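Local coordinates for protein 6-phosphogluconate dehydrogenase (Decarboxylating) (Geobacter metallireducens, PDB 4E21) that probably binds NADP and catalyses the oxidative decarboxylation of 6-phosphogluconate in the pentose phosphate pathway, at residues I134-F146 / P202-N214. Numbering follows the deposited sequence.
Sequences ITYVDVGTSGGIF and PSGAGHFVKMVHN
Asp138 turns its carboxylate to the N-H groups at the start of helix 205-232, a worked example of a strand side chain gripping the N-terminus of a helix. CG lodges between backbone N and carbonyl carbon (chi1 54°), which swings both oxygens to the helix start. Gly204 N, at the N-cap position, gives OD1 a nearly straight hydrogen bond of 2.7 Å (170°) from above the carboxylate plane, while His207 N reaches the anti lone pair of OD2 at 3.1 Å. A water that donates to both Tyr136 O and OD1 and accepts from Ser203 OG completes the grip, and the helix end would probably stabilise the negative charge. An asparagine here would probably leave one of the two amides without an acceptor and deprive the helix start of its balancing charge. CB of Asp138 lies over one face of the His207 ring, 3.8 Å from its centroid, a CH-pi contact. The ring itself is held by Asp122 through ND1; NE2 makes a weak bond to Val139 O at its edge. Packing is tight at Gly140, whose CA meets Lys210 CB at 3.6 Å; a CB on Gly140 would clash there. The contact loosens at partly exposed Lys210, whose bent chain brings NZ weakly to Thr141 O (3.2 Å), Asn116 and a water. Buried Ser142 and His213, by contrast, meet under the second subunit's Ser273 and Val274. All this is consistent with the junction between the Rossmann-type nucleotide-binding domain and the long first helix of the C-terminal, helical part in the 6-phosphogluconate dehydrogenase family.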
# COMPACT_ATOMS: atom_id res chain seq x y z
N ILE B 134 -31.76 30.06 -13.21
CA ILE B 134 -31.07 30.18 -11.93
C ILE B 134 -29.64 29.63 -11.97
O ILE B 134 -29.40 28.52 -12.43
CB ILE B 134 -31.86 29.49 -10.81
CG1 ILE B 134 -33.18 30.23 -10.59
CG2 ILE B 134 -31.03 29.44 -9.52
CD1 ILE B 134 -34.20 29.45 -9.82
N THR B 135 -28.68 30.41 -11.48
CA THR B 135 -27.29 30.00 -11.56
C THR B 135 -26.87 29.23 -10.31
O THR B 135 -26.97 29.72 -9.18
CB THR B 135 -26.35 31.17 -11.89
OG1 THR B 135 -26.81 31.81 -13.09
CG2 THR B 135 -24.95 30.66 -12.12
N TYR B 136 -26.44 27.99 -10.53
CA TYR B 136 -26.07 27.11 -9.42
C TYR B 136 -24.55 27.04 -9.20
O TYR B 136 -23.81 26.62 -10.10
CB TYR B 136 -26.65 25.71 -9.66
CG TYR B 136 -26.60 24.79 -8.45
CD1 TYR B 136 -27.52 24.92 -7.41
CD2 TYR B 136 -25.65 23.76 -8.36
CE1 TYR B 136 -27.49 24.06 -6.31
CE2 TYR B 136 -25.62 22.91 -7.27
CZ TYR B 136 -26.55 23.07 -6.26
OH TYR B 136 -26.52 22.24 -5.17
N VAL B 137 -24.11 27.45 -8.01
CA VAL B 137 -22.69 27.55 -7.68
C VAL B 137 -22.27 26.56 -6.58
O VAL B 137 -22.89 26.50 -5.51
CB VAL B 137 -22.34 28.98 -7.26
CG1 VAL B 137 -20.85 29.11 -6.96
CG2 VAL B 137 -22.73 29.95 -8.36
N ASP B 138 -21.22 25.76 -6.85
CA ASP B 138 -20.70 24.83 -5.85
C ASP B 138 -19.48 25.40 -5.13
O ASP B 138 -18.56 25.91 -5.75
CB ASP B 138 -20.42 23.42 -6.42
CG ASP B 138 -19.50 23.44 -7.65
OD1 ASP B 138 -19.95 23.82 -8.75
OD2 ASP B 138 -18.33 23.04 -7.52
N VAL B 139 -19.52 25.34 -3.81
CA VAL B 139 -18.39 25.81 -3.02
C VAL B 139 -17.94 24.71 -2.08
O VAL B 139 -18.70 24.24 -1.24
CB VAL B 139 -18.70 27.12 -2.24
CG1 VAL B 139 -17.54 27.48 -1.31
CG2 VAL B 139 -18.97 28.26 -3.19
N GLY B 140 -16.70 24.25 -2.26
CA GLY B 140 -16.07 23.39 -1.29
C GLY B 140 -15.40 24.30 -0.29
O GLY B 140 -14.59 25.15 -0.66
N THR B 141 -15.76 24.16 0.98
CA THR B 141 -15.17 25.02 1.98
C THR B 141 -14.31 24.20 2.93
O THR B 141 -14.64 23.08 3.31
CB THR B 141 -16.24 25.88 2.73
OG1 THR B 141 -16.43 25.41 4.06
CG2 THR B 141 -17.57 25.87 1.98
N SER B 142 -13.13 24.73 3.24
CA SER B 142 -12.26 24.06 4.17
C SER B 142 -11.97 25.02 5.31
O SER B 142 -12.10 26.24 5.15
CB SER B 142 -10.97 23.63 3.48
OG SER B 142 -9.99 23.27 4.44
N GLY B 143 -11.59 24.49 6.47
CA GLY B 143 -11.19 25.34 7.57
C GLY B 143 -12.03 25.14 8.82
O GLY B 143 -11.61 25.48 9.91
N GLY B 144 -13.22 24.58 8.64
CA GLY B 144 -14.06 24.17 9.77
C GLY B 144 -14.34 25.25 10.81
O GLY B 144 -14.71 26.37 10.48
N ILE B 145 -14.14 24.89 12.08
CA ILE B 145 -14.50 25.76 13.19
C ILE B 145 -13.61 26.98 13.24
O ILE B 145 -13.97 28.00 13.82
CB ILE B 145 -14.42 25.00 14.49
CG1 ILE B 145 -13.08 24.29 14.58
CG2 ILE B 145 -15.53 23.95 14.55
CD1 ILE B 145 -12.77 23.80 15.96
N PHE B 146 -12.45 26.88 12.58
CA PHE B 146 -11.44 27.94 12.59
C PHE B 146 -11.74 29.04 11.60
O PHE B 146 -11.11 30.10 11.64
CB PHE B 146 -10.06 27.34 12.30
CG PHE B 146 -9.56 26.44 13.39
CD1 PHE B 146 -9.85 25.09 13.37
CD2 PHE B 146 -8.84 26.96 14.45
CE1 PHE B 146 -9.41 24.27 14.38
CE2 PHE B 146 -8.40 26.14 15.46
CZ PHE B 146 -8.69 24.79 15.42
N PRO B 202 -15.86 25.18 -14.19
CA PRO B 202 -17.31 25.22 -14.34
C PRO B 202 -17.98 24.35 -13.28
O PRO B 202 -17.33 23.81 -12.40
CB PRO B 202 -17.53 24.61 -15.73
CG PRO B 202 -16.36 23.63 -15.86
CD PRO B 202 -15.21 24.42 -15.27
N SER B 203 -19.28 24.16 -13.39
CA SER B 203 -20.03 23.47 -12.35
C SER B 203 -19.36 22.14 -11.88
O SER B 203 -18.95 21.30 -12.70
CB SER B 203 -21.48 23.28 -12.83
OG SER B 203 -22.25 22.58 -11.87
N GLY B 204 -19.25 21.97 -10.56
CA GLY B 204 -18.68 20.77 -9.96
C GLY B 204 -17.21 20.91 -9.59
O GLY B 204 -16.69 20.14 -8.78
N ALA B 205 -16.53 21.90 -10.17
CA ALA B 205 -15.08 22.00 -10.06
C ALA B 205 -14.64 22.34 -8.63
O ALA B 205 -13.57 21.86 -8.18
CB ALA B 205 -14.53 23.02 -11.05
N GLY B 206 -15.43 23.15 -7.94
CA GLY B 206 -15.15 23.51 -6.56
C GLY B 206 -15.21 22.28 -5.66
O GLY B 206 -14.30 22.05 -4.86
N HIS B 207 -16.28 21.49 -5.79
CA HIS B 207 -16.42 20.28 -5.00
C HIS B 207 -15.43 19.21 -5.45
O HIS B 207 -15.00 18.40 -4.64
CB HIS B 207 -17.85 19.72 -5.04
CG HIS B 207 -18.81 20.48 -4.17
ND1 HIS B 207 -20.17 20.45 -4.37
CD2 HIS B 207 -18.60 21.28 -3.10
CE1 HIS B 207 -20.77 21.20 -3.46
NE2 HIS B 207 -19.84 21.72 -2.68
N PHE B 208 -15.07 19.21 -6.73
CA PHE B 208 -14.06 18.26 -7.20
C PHE B 208 -12.72 18.54 -6.51
O PHE B 208 -12.07 17.63 -5.99
CB PHE B 208 -13.89 18.34 -8.72
CG PHE B 208 -13.03 17.24 -9.29
CD1 PHE B 208 -11.65 17.25 -9.13
CD2 PHE B 208 -13.61 16.19 -10.00
CE1 PHE B 208 -10.85 16.23 -9.64
CE2 PHE B 208 -12.81 15.16 -10.53
CZ PHE B 208 -11.42 15.19 -10.34
N VAL B 209 -12.32 19.80 -6.48
CA VAL B 209 -11.07 20.15 -5.84
C VAL B 209 -11.13 19.98 -4.33
O VAL B 209 -10.14 19.58 -3.72
CB VAL B 209 -10.59 21.56 -6.25
CG1 VAL B 209 -9.35 21.95 -5.43
CG2 VAL B 209 -10.29 21.60 -7.76
N LYS B 210 -12.27 20.27 -3.71
CA LYS B 210 -12.37 20.11 -2.25
C LYS B 210 -12.26 18.63 -1.86
O LYS B 210 -11.67 18.27 -0.84
CB LYS B 210 -13.69 20.71 -1.74
CG LYS B 210 -14.16 20.16 -0.41
CD LYS B 210 -13.39 20.76 0.74
CE LYS B 210 -13.61 19.98 2.03
NZ LYS B 210 -15.03 20.00 2.44
N MSE B 211 -12.86 17.77 -2.68
CA MSE B 211 -12.79 16.33 -2.51
C MSE B 211 -11.33 15.83 -2.41
O MSE B 211 -10.97 15.08 -1.49
CB MSE B 211 -13.56 15.67 -3.67
CG MSE B 211 -13.21 14.25 -4.01
SE MSE B 211 -14.19 13.56 -5.58
CE MSE B 211 -13.09 14.26 -7.03
N VAL B 212 -10.49 16.28 -3.34
CA VAL B 212 -9.11 15.83 -3.44
C VAL B 212 -8.29 16.41 -2.27
O VAL B 212 -7.46 15.72 -1.69
CB VAL B 212 -8.51 16.22 -4.80
CG1 VAL B 212 -7.01 15.89 -4.89
CG2 VAL B 212 -9.29 15.54 -5.94
N HIS B 213 -8.57 17.67 -1.93
CA HIS B 213 -8.06 18.28 -0.71
C HIS B 213 -8.27 17.37 0.50
O HIS B 213 -7.37 17.18 1.30
CB HIS B 213 -8.77 19.61 -0.49
CG HIS B 213 -8.65 20.17 0.89
ND1 HIS B 213 -9.41 19.70 1.94
CD2 HIS B 213 -7.90 21.18 1.38
CE1 HIS B 213 -9.12 20.40 3.03
NE2 HIS B 213 -8.21 21.30 2.72
N ASN B 214 -9.46 16.79 0.61
CA ASN B 214 -9.76 15.89 1.71
C ASN B 214 -9.00 14.56 1.59
O ASN B 214 -8.60 13.98 2.59
CB ASN B 214 -11.27 15.63 1.83
CG ASN B 214 -11.98 16.71 2.64
OD1 ASN B 214 -11.62 17.89 2.57
ND2 ASN B 214 -12.95 16.31 3.44
O HOH W 1 -22.25 24.11 -9.88
O HOH W 2 -17.49 22.04 1.23